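Long-range contacts in AAR187Cp (Eremothecium gossypii, PDB 3ZIL), which probably regulates sister-chromatid cohesion by acting on cohesin, as a Wapl-family protein whose helical C-terminal Wap1 domain is the part in this chain: residues W69-Q74 and R102-L106; C88-D92 and Y150-I154. All coordinates share one frame; numbering follows the deposited sequence.

Interaction 1 of 2, residues W69-Q74 and R102-L106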
ATOM      1  N   TRP A  69      29.477  -5.820  -3.461  1.00 21.88           N
ATOM      2  CA  TRP A  69      28.068  -6.193  -3.599  1.00 23.08           C
ATOM      3  C   TRP A  69      27.959  -7.675  -3.809  1.00 23.56           C
ATOM      4  O   TRP A  69      27.128  -8.303  -3.192  1.00 21.08           O
ATOM      5  CB  TRP A  69      27.431  -5.469  -4.788  1.00 19.59           C
ATOM      6  CG  TRP A  69      25.902  -5.588  -4.892  1.00 21.06           C
ATOM      7  CD1 TRP A  69      25.141  -6.564  -5.574  1.00 20.14           C
ATOM      8  CD2 TRP A  69      24.912  -4.692  -4.262  1.00 21.39           C
ATOM      9  NE1 TRP A  69      23.783  -6.345  -5.414  1.00 20.92           N
ATOM     10  CE2 TRP A  69      23.581  -5.187  -4.670  1.00 21.25           C
ATOM     11  CE3 TRP A  69      25.001  -3.524  -3.485  1.00 23.06           C
ATOM     12  CZ2 TRP A  69      22.424  -4.539  -4.292  1.00 21.63           C
ATOM     13  CZ3 TRP A  69      23.820  -2.860  -3.122  1.00 22.97           C
ATOM     14  CH2 TRP A  69      22.564  -3.360  -3.508  1.00 23.34           C
ATOM     15  N   GLU A  70      28.769  -8.235  -4.719  1.00 23.72           N
ATOM     16  CA  GLU A  70      28.647  -9.685  -5.005  1.00 25.88           C
ATOM     17  C   GLU A  70      29.057 -10.497  -3.777  1.00 24.21           C
ATOM     18  O   GLU A  70      28.498 -11.575  -3.523  1.00 21.58           O
ATOM     19  CB  GLU A  70      29.459 -10.102  -6.241  1.00 27.45           C
ATOM     20  CG  GLU A  70      28.854  -9.570  -7.534  1.00 29.92           C
ATOM     21  CD  GLU A  70      29.571 -10.038  -8.819  1.00 31.34           C
ATOM     22  OE1 GLU A  70      30.652 -10.667  -8.762  1.00 29.63           O
ATOM     23  OE2 GLU A  70      29.033  -9.761  -9.912  1.00 30.44           O
ATOM     24  N   TRP A  71      30.014  -9.970  -3.023  1.00 22.00           N
ATOM     25  CA  TRP A  71      30.400 -10.584  -1.758  1.00 22.25           C
ATOM     26  C   TRP A  71      29.265 -10.535  -0.755  1.00 23.69           C
ATOM     27  O   TRP A  71      28.883 -11.601  -0.226  1.00 22.92           O
ATOM     28  CB  TRP A  71      31.717  -9.984  -1.173  1.00 23.39           C
ATOM     29  CG  TRP A  71      32.133 -10.713   0.079  1.00 22.41           C
ATOM     30  CD1 TRP A  71      32.907 -11.853   0.164  1.00 25.25           C
ATOM     31  CD2 TRP A  71      31.721 -10.423   1.456  1.00 22.31           C
ATOM     32  NE1 TRP A  71      33.074 -12.247   1.490  1.00 23.01           N
ATOM     33  CE2 TRP A  71      32.397 -11.414   2.308  1.00 25.20           C
ATOM     34  CE3 TRP A  71      30.964  -9.394   2.065  1.00 23.71           C
ATOM     35  CZ2 TRP A  71      32.234 -11.433   3.687  1.00 26.52           C
ATOM     36  CZ3 TRP A  71      30.812  -9.422   3.450  1.00 26.43           C
ATOM     37  CH2 TRP A  71      31.429 -10.419   4.250  1.00 29.38           C
ATOM     38  N   CYS A  72      28.651  -9.356  -0.525  1.00 23.04           N
ATOM     39  CA  CYS A  72      27.567  -9.281   0.455  1.00 22.28           C
ATOM     40  C   CYS A  72      26.384 -10.173   0.045  1.00 22.86           C
ATOM     41  O   CYS A  72      25.738 -10.762   0.895  1.00 20.88           O
ATOM     42  CB  CYS A  72      27.042  -7.842   0.704  1.00 25.36           C
ATOM     43  SG  CYS A  72      28.339  -6.741   1.403  1.00 28.43           S
ATOM     44  N   PHE A  73      26.080 -10.269  -1.238  1.00 22.70           N
ATOM     45  CA  PHE A  73      24.774 -10.888  -1.629  1.00 23.34           C
ATOM     46  C   PHE A  73      24.980 -12.212  -2.265  1.00 25.34           C
ATOM     47  O   PHE A  73      24.099 -12.717  -2.908  1.00 30.71           O
ATOM     48  CB  PHE A  73      23.912  -9.960  -2.494  1.00 22.11           C
ATOM     49  CG  PHE A  73      23.525  -8.705  -1.769  1.00 21.16           C
ATOM     50  CD1 PHE A  73      22.553  -8.743  -0.792  1.00 20.20           C
ATOM     51  CD2 PHE A  73      24.209  -7.493  -1.992  1.00 19.11           C
ATOM     52  CE1 PHE A  73      22.200  -7.565  -0.091  1.00 19.55           C
ATOM     53  CE2 PHE A  73      23.874  -6.336  -1.302  1.00 20.47           C
ATOM     54  CZ  PHE A  73      22.881  -6.383  -0.317  1.00 18.95           C
ATOM     55  N   GLN A  74      26.153 -12.797  -2.047  1.00 24.83           N
ATOM     56  CA  GLN A  74      26.467 -14.125  -2.674  1.00 30.99           C
ATOM     57  C   GLN A  74      25.469 -15.216  -2.180  1.00 30.51           C
ATOM     58  O   GLN A  74      25.022 -16.077  -2.944  1.00 33.53           O
ATOM     59  CB  GLN A  74      27.938 -14.550  -2.393  1.00 27.16           C
ATOM     60  CG  GLN A  74      28.370 -15.672  -3.328  1.00 34.49           C
ATOM     61  CD  GLN A  74      29.737 -16.266  -2.993  1.00 37.36           C
ATOM     62  OE1 GLN A  74      30.392 -15.858  -2.023  1.00 42.44           O
ATOM     63  NE2 GLN A  74      30.193 -17.213  -3.828  1.00 38.20           N
ATOM     64  N   ARG A 102      22.186  -6.516 -10.940  1.00 21.98           N
ATOM     65  CA  ARG A 102      22.691  -7.206  -9.764  1.00 21.45           C
ATOM     66  C   ARG A 102      21.772  -6.920  -8.571  1.00 20.54           C
ATOM     67  O   ARG A 102      21.951  -7.488  -7.530  1.00 15.60           O
ATOM     68  CB  ARG A 102      24.164  -6.850  -9.450  1.00 25.27           C
ATOM     69  CG  ARG A 102      25.144  -7.527 -10.423  1.00 25.85           C
ATOM     70  CD  ARG A 102      26.523  -6.873 -10.260  1.00 23.41           C
ATOM     71  NE  ARG A 102      27.526  -7.772 -10.803  1.00 26.92           N
ATOM     72  CZ  ARG A 102      28.212  -7.518 -11.947  1.00 31.53           C
ATOM     73  NH1 ARG A 102      28.074  -6.355 -12.596  1.00 27.46           N
ATOM     74  NH2 ARG A 102      29.152  -8.355 -12.377  1.00 30.06           N
ATOM     75  N   TRP A 103      20.758  -6.066  -8.761  1.00 19.19           N
ATOM     76  CA  TRP A 103      19.680  -6.004  -7.795  1.00 18.58           C
ATOM     77  C   TRP A 103      18.946  -7.363  -7.699  1.00 20.12           C
ATOM     78  O   TRP A 103      18.498  -7.728  -6.615  1.00 22.99           O
ATOM     79  CB  TRP A 103      18.712  -4.875  -8.142  1.00 19.38           C
ATOM     80  CG  TRP A 103      19.098  -3.500  -7.629  1.00 18.85           C
ATOM     81  CD1 TRP A 103      19.496  -2.396  -8.396  1.00 19.48           C
ATOM     82  CD2 TRP A 103      19.151  -3.027  -6.244  1.00 19.02           C
ATOM     83  NE1 TRP A 103      19.765  -1.326  -7.612  1.00 18.71           N
ATOM     84  CE2 TRP A 103      19.573  -1.623  -6.307  1.00 18.60           C
ATOM     85  CE3 TRP A 103      18.866  -3.594  -5.006  1.00 19.58           C
ATOM     86  CZ2 TRP A 103      19.711  -0.828  -5.165  1.00 20.05           C
ATOM     87  CZ3 TRP A 103      19.033  -2.786  -3.846  1.00 20.36           C
ATOM     88  CH2 TRP A 103      19.440  -1.447  -3.931  1.00 19.62           C
ATOM     89  N   ALA A 104      18.926  -8.161  -8.777  1.00 20.36           N
ATOM     90  CA  ALA A 104      18.290  -9.494  -8.797  1.00 22.64           C
ATOM     91  C   ALA A 104      19.012 -10.429  -7.830  1.00 25.20           C
ATOM     92  O   ALA A 104      18.474 -11.493  -7.469  1.00 25.00           O
ATOM     93  CB  ALA A 104      18.321 -10.120 -10.210  1.00 21.73           C
ATOM     94  N   MET A 105      20.186 -10.046  -7.306  1.00 23.02           N
ATOM     95  CA  MET A 105      20.737 -10.982  -6.301  1.00 22.73           C
ATOM     96  C   MET A 105      19.938 -10.942  -5.002  1.00 20.95           C
ATOM     97  O   MET A 105      20.189 -11.753  -4.136  1.00 17.40           O
ATOM     98  CB  MET A 105      22.239 -10.783  -5.997  1.00 22.89           C
ATOM     99  CG  MET A 105      23.153 -10.878  -7.192  1.00 21.29           C
ATOM    100  SD  MET A 105      24.865 -10.332  -6.689  1.00 25.40           S
ATOM    101  CE  MET A 105      25.518 -11.861  -5.992  1.00 23.40           C
ATOM    102  N   LEU A 106      19.024  -9.961  -4.844  1.00 21.28           N
ATOM    103  CA  LEU A 106      18.120  -9.907  -3.712  1.00 21.69           C
ATOM    104  C   LEU A 106      16.744 -10.366  -4.182  1.00 23.64           C
ATOM    105  O   LEU A 106      15.932  -9.489  -4.631  1.00 25.27           O
ATOM    106  CB  LEU A 106      18.045  -8.456  -3.116  1.00 20.45           C
ATOM    107  CG  LEU A 106      19.329  -7.844  -2.506  1.00 25.30           C
ATOM    108  CD1 LEU A 106      20.346  -7.506  -3.608  1.00 18.67           C
ATOM    109  CD2 LEU A 106      19.022  -6.597  -1.656  1.00 22.83           C
TER
HETATM  110  O   HOH W   1      21.870 -13.781  -4.163  1.00 21.31           O
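Glu70 and Arg102, both partly exposed, form a salt bridge. The guanidinium is side-on: NE lies 2.6 Å from Glu70 OE2 and NH2 lies 2.8 Å from the same OE2, so one carboxylate oxygen takes both N-H groups, on its anti and syn sides respectively, both somewhat out of the carboxylate plane. The two planes are twisted 44° apart, although OE2 stays close to the guanidinium plane.

A second polar link runs from Trp69 NE1 to Arg102 O at 3.0 Å, with the indole nitrogen above the carbonyl plane. Met105 N reaches that oxygen from the opposite face, closing a turn of the 3-10 segment, so two N-H groups grip one carbonyl. Beyond the end of the helix, a water donates to both Phe73 O and Met105 O and joins the two backbones.

These bonds fasten the C-terminal end of helix 54-72, where Phe73 is the first residue to leave helical geometry, to the connection between helices 81-93 and 108-116 in the all-helical Wap1 domain.

Trp69, Phe73, Trp103 and Leu106 form the buried side. The edge of the six-membered ring of Trp69 points at the face of that of Trp103 in a T-shaped pair, planes at 80°, with CH2 of Trp69 3.6 Å from CZ3 of Trp103. Phe73 CE2 lies over the centre of one Trp69 face. Leu106 CD1 sits over one face of Phe73 in a CH-pi contact, 3.8 Å from the ring centroid. The partly exposed Met105 bends at chi3 (84°), which carries CE to 3.5 Å from Phe73 O, while its SD lies at the Trp69 edge, 3.9 Å from CD1, a Met-aromatic contact.

Interaction 2 of 2, residues C88-D92 and Y150-I154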
ATOM      1  N   CYS A  88      20.444  -5.819   4.359  1.00 15.93           N
ATOM      2  CA  CYS A  88      19.518  -4.671   4.058  1.00 17.22           C
ATOM      3  C   CYS A  88      20.255  -3.283   4.268  1.00 17.65           C
ATOM      4  O   CYS A  88      20.075  -2.390   3.471  1.00 18.66           O
ATOM      5  CB  CYS A  88      18.314  -4.696   4.967  1.00 16.34           C
ATOM      6  SG  CYS A  88      17.149  -6.048   4.749  1.00 20.10           S
ATOM      7  N   PHE A  89      21.044  -3.118   5.338  1.00 19.05           N
ATOM      8  CA  PHE A  89      21.899  -1.925   5.507  1.00 20.94           C
ATOM      9  C   PHE A  89      22.856  -1.647   4.296  1.00 22.69           C
ATOM     10  O   PHE A  89      22.856  -0.549   3.761  1.00 22.01           O
ATOM     11  CB  PHE A  89      22.654  -1.959   6.864  1.00 22.96           C
ATOM     12  CG  PHE A  89      23.713  -0.915   6.973  1.00 27.65           C
ATOM     13  CD1 PHE A  89      23.376   0.431   7.195  1.00 26.49           C
ATOM     14  CD2 PHE A  89      25.046  -1.244   6.750  1.00 29.76           C
ATOM     15  CE1 PHE A  89      24.356   1.408   7.269  1.00 29.79           C
ATOM     16  CE2 PHE A  89      26.027  -0.253   6.793  1.00 33.76           C
ATOM     17  CZ  PHE A  89      25.680   1.073   7.053  1.00 30.14           C
ATOM     18  N   ILE A  90      23.591  -2.670   3.816  1.00 20.68           N
ATOM     19  CA  ILE A  90      24.419  -2.569   2.659  1.00 20.33           C
ATOM     20  C   ILE A  90      23.625  -2.052   1.441  1.00 21.46           C
ATOM     21  O   ILE A  90      24.078  -1.102   0.739  1.00 20.32           O
ATOM     22  CB  ILE A  90      25.102  -3.930   2.351  1.00 21.38           C
ATOM     23  CG1 ILE A  90      26.056  -4.261   3.486  1.00 23.03           C
ATOM     24  CG2 ILE A  90      25.722  -3.932   0.938  1.00 22.82           C
ATOM     25  CD1 ILE A  90      27.093  -3.173   3.692  1.00 30.06           C
ATOM     26  N   ALA A  91      22.494  -2.681   1.142  1.00 18.87           N
ATOM     27  CA  ALA A  91      21.696  -2.246  -0.014  1.00 20.38           C
ATOM     28  C   ALA A  91      21.322  -0.777   0.132  1.00 21.87           C
ATOM     29  O   ALA A  91      21.374  -0.010  -0.831  1.00 23.56           O
ATOM     30  CB  ALA A  91      20.420  -3.057  -0.151  1.00 19.65           C
ATOM     31  N   ASP A  92      20.892  -0.407   1.327  1.00 20.50           N
ATOM     32  CA  ASP A  92      20.579   0.994   1.616  1.00 22.29           C
ATOM     33  C   ASP A  92      21.802   1.957   1.667  1.00 22.20           C
ATOM     34  O   ASP A  92      21.658   3.093   1.304  1.00 19.80           O
ATOM     35  CB  ASP A  92      19.784   1.061   2.894  1.00 21.90           C
ATOM     36  CG  ASP A  92      19.152   2.431   3.169  1.00 25.43           C
ATOM     37  OD1 ASP A  92      18.732   3.110   2.193  1.00 23.82           O
ATOM     38  OD2 ASP A  92      19.036   2.769   4.418  1.00 20.68           O
ATOM     39  N   TYR A 150      13.176  -3.065   7.679  1.00 17.17           N
ATOM     40  CA  TYR A 150      14.201  -2.723   6.726  1.00 16.96           C
ATOM     41  C   TYR A 150      13.867  -3.288   5.287  1.00 16.22           C
ATOM     42  O   TYR A 150      14.159  -2.670   4.315  1.00 19.05           O
ATOM     43  CB  TYR A 150      15.612  -3.134   7.227  1.00 16.99           C
ATOM     44  CG  TYR A 150      16.643  -2.018   6.991  1.00 18.69           C
ATOM     45  CD1 TYR A 150      16.558  -1.196   5.850  1.00 17.28           C
ATOM     46  CD2 TYR A 150      17.675  -1.754   7.923  1.00 19.23           C
ATOM     47  CE1 TYR A 150      17.454  -0.149   5.627  1.00 17.86           C
ATOM     48  CE2 TYR A 150      18.583  -0.715   7.694  1.00 20.95           C
ATOM     49  CZ  TYR A 150      18.459   0.090   6.547  1.00 20.23           C
ATOM     50  OH  TYR A 150      19.312   1.113   6.307  1.00 20.62           O
ATOM     51  N   ALA A 151      13.312  -4.487   5.194  1.00 17.62           N
ATOM     52  CA  ALA A 151      13.073  -5.146   3.938  1.00 17.28           C
ATOM     53  C   ALA A 151      11.920  -4.468   3.241  1.00 18.99           C
ATOM     54  O   ALA A 151      12.027  -4.180   2.023  1.00 19.57           O
ATOM     55  CB  ALA A 151      12.736  -6.597   4.191  1.00 18.29           C
ATOM     56  N   LEU A 152      10.861  -4.103   3.984  1.00 15.13           N
ATOM     57  CA  LEU A 152       9.776  -3.206   3.385  1.00 16.18           C
ATOM     58  C   LEU A 152      10.385  -1.901   2.765  1.00 16.73           C
ATOM     59  O   LEU A 152      10.079  -1.506   1.629  1.00 17.20           O
ATOM     60  CB  LEU A 152       8.768  -2.783   4.477  1.00 14.21           C
ATOM     61  CG  LEU A 152       7.796  -3.910   4.943  1.00 14.13           C
ATOM     62  CD1 LEU A 152       7.122  -3.475   6.234  1.00 12.05           C
ATOM     63  CD2 LEU A 152       6.695  -4.247   3.873  1.00 13.46           C
ATOM     64  N   TYR A 153      11.252  -1.264   3.568  1.00 18.68           N
ATOM     65  CA  TYR A 153      11.937  -0.041   3.141  1.00 19.70           C
ATOM     66  C   TYR A 153      12.796  -0.241   1.883  1.00 19.57           C
ATOM     67  O   TYR A 153      12.697   0.513   0.970  1.00 18.30           O
ATOM     68  CB  TYR A 153      12.817   0.519   4.267  1.00 21.75           C
ATOM     69  CG  TYR A 153      13.464   1.827   3.901  1.00 22.50           C
ATOM     70  CD1 TYR A 153      12.729   3.034   3.967  1.00 23.63           C
ATOM     71  CD2 TYR A 153      14.780   1.863   3.456  1.00 23.20           C
ATOM     72  CE1 TYR A 153      13.308   4.235   3.644  1.00 25.39           C
ATOM     73  CE2 TYR A 153      15.350   3.051   3.099  1.00 24.83           C
ATOM     74  CZ  TYR A 153      14.618   4.222   3.208  1.00 27.87           C
ATOM     75  OH  TYR A 153      15.242   5.391   2.816  1.00 31.36           O
ATOM     76  N   ILE A 154      13.652  -1.273   1.860  1.00 16.44           N
ATOM     77  CA  ILE A 154      14.448  -1.518   0.715  1.00 17.18           C
ATOM     78  C   ILE A 154      13.567  -1.722  -0.509  1.00 18.01           C
ATOM     79  O   ILE A 154      13.864  -1.184  -1.597  1.00 16.15           O
ATOM     80  CB  ILE A 154      15.353  -2.775   0.889  1.00 17.27           C
ATOM     81  CG1 ILE A 154      16.302  -2.573   2.053  1.00 16.99           C
ATOM     82  CG2 ILE A 154      16.020  -3.095  -0.462  1.00 17.67           C
ATOM     83  CD1 ILE A 154      17.254  -1.373   1.749  1.00 19.27           C
TER
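Two neighbouring helices of the all-helical Wap1 domain, 81-93 and 147-158, run side by side in nearly the same direction here. Their short segments make an angle of 28°, and the axes come within 10.0 Å of each other. Cys88 faces Tyr150 at one end of the contact and Asp92 faces Ile154 one turn further on.

The polar element is a hydrogen bond from Tyr150 OH to Asp92 OD2, 2.5 Å long, received on the anti lone pair of the carboxylate. Asp92 meets the hydroxyl end of the ring at its edge, with the carboxylate and ring planes 73° apart. With CG anti to the backbone N (chi1 -168°) the carboxylate is carried toward helix 147-158, where OD2 meets Tyr150 and OD1 lies 3.5 Å from CE2 of Tyr153, near the plane of that ring. The carboxylate is thus set between the edges of two tyrosines.

The rest of the interface is packing, mostly apolar. Cys88 CB lies 3.7 Å from Tyr150 CG and makes an off-centre CH-pi contact with the ring, while the sulfur stands obliquely to it. The backbone of Cys88 and Phe89 also packs over one face of Tyr150. Ile154 reaches across with CD1, 3.5 Å from Cys88 O and 3.7 Å from Asp92 CB, and the same methyl meets Ala91 CB at 4.1 Å.

Further partners gather round the acidic group: Lys143 forms a salt bridge with Asp92 OD2 and Tyr158 OH a hydrogen bond with OD1, which would probably favour the ionised carboxylate. Phe144 packs edge-to-face with Tyr150. Helix 36-52 lies against Phe89 and Ile90, whereas helices 108-116 and 185-193 receive Leu152, so other helices pack on both members of the pair.

In the fold
Helix 81-93 relates the two contacts: it follows helix 54-72 of interaction 1 in the chain and supplies one segment of interaction 2. The sites, about 13 Å apart between centres, touch directly, with Trp69 CH2 3.8 Å from Ala91 CA and Phe73 CE2 3.8 Å from Ile90 CG2. Interaction 1 lies further from the centre of the chain and is only partly buried; it joins a helix end to a 3-10 turn, with its ion pair between partly exposed side chains and its aromatic rings inside. Interaction 2 is a buried helix-to-helix contact in which one tyrosine-carboxylate bond crosses between otherwise mostly apolar surfaces. Tyr158, a further polar partner of Asp92, also meets the ring of Trp103.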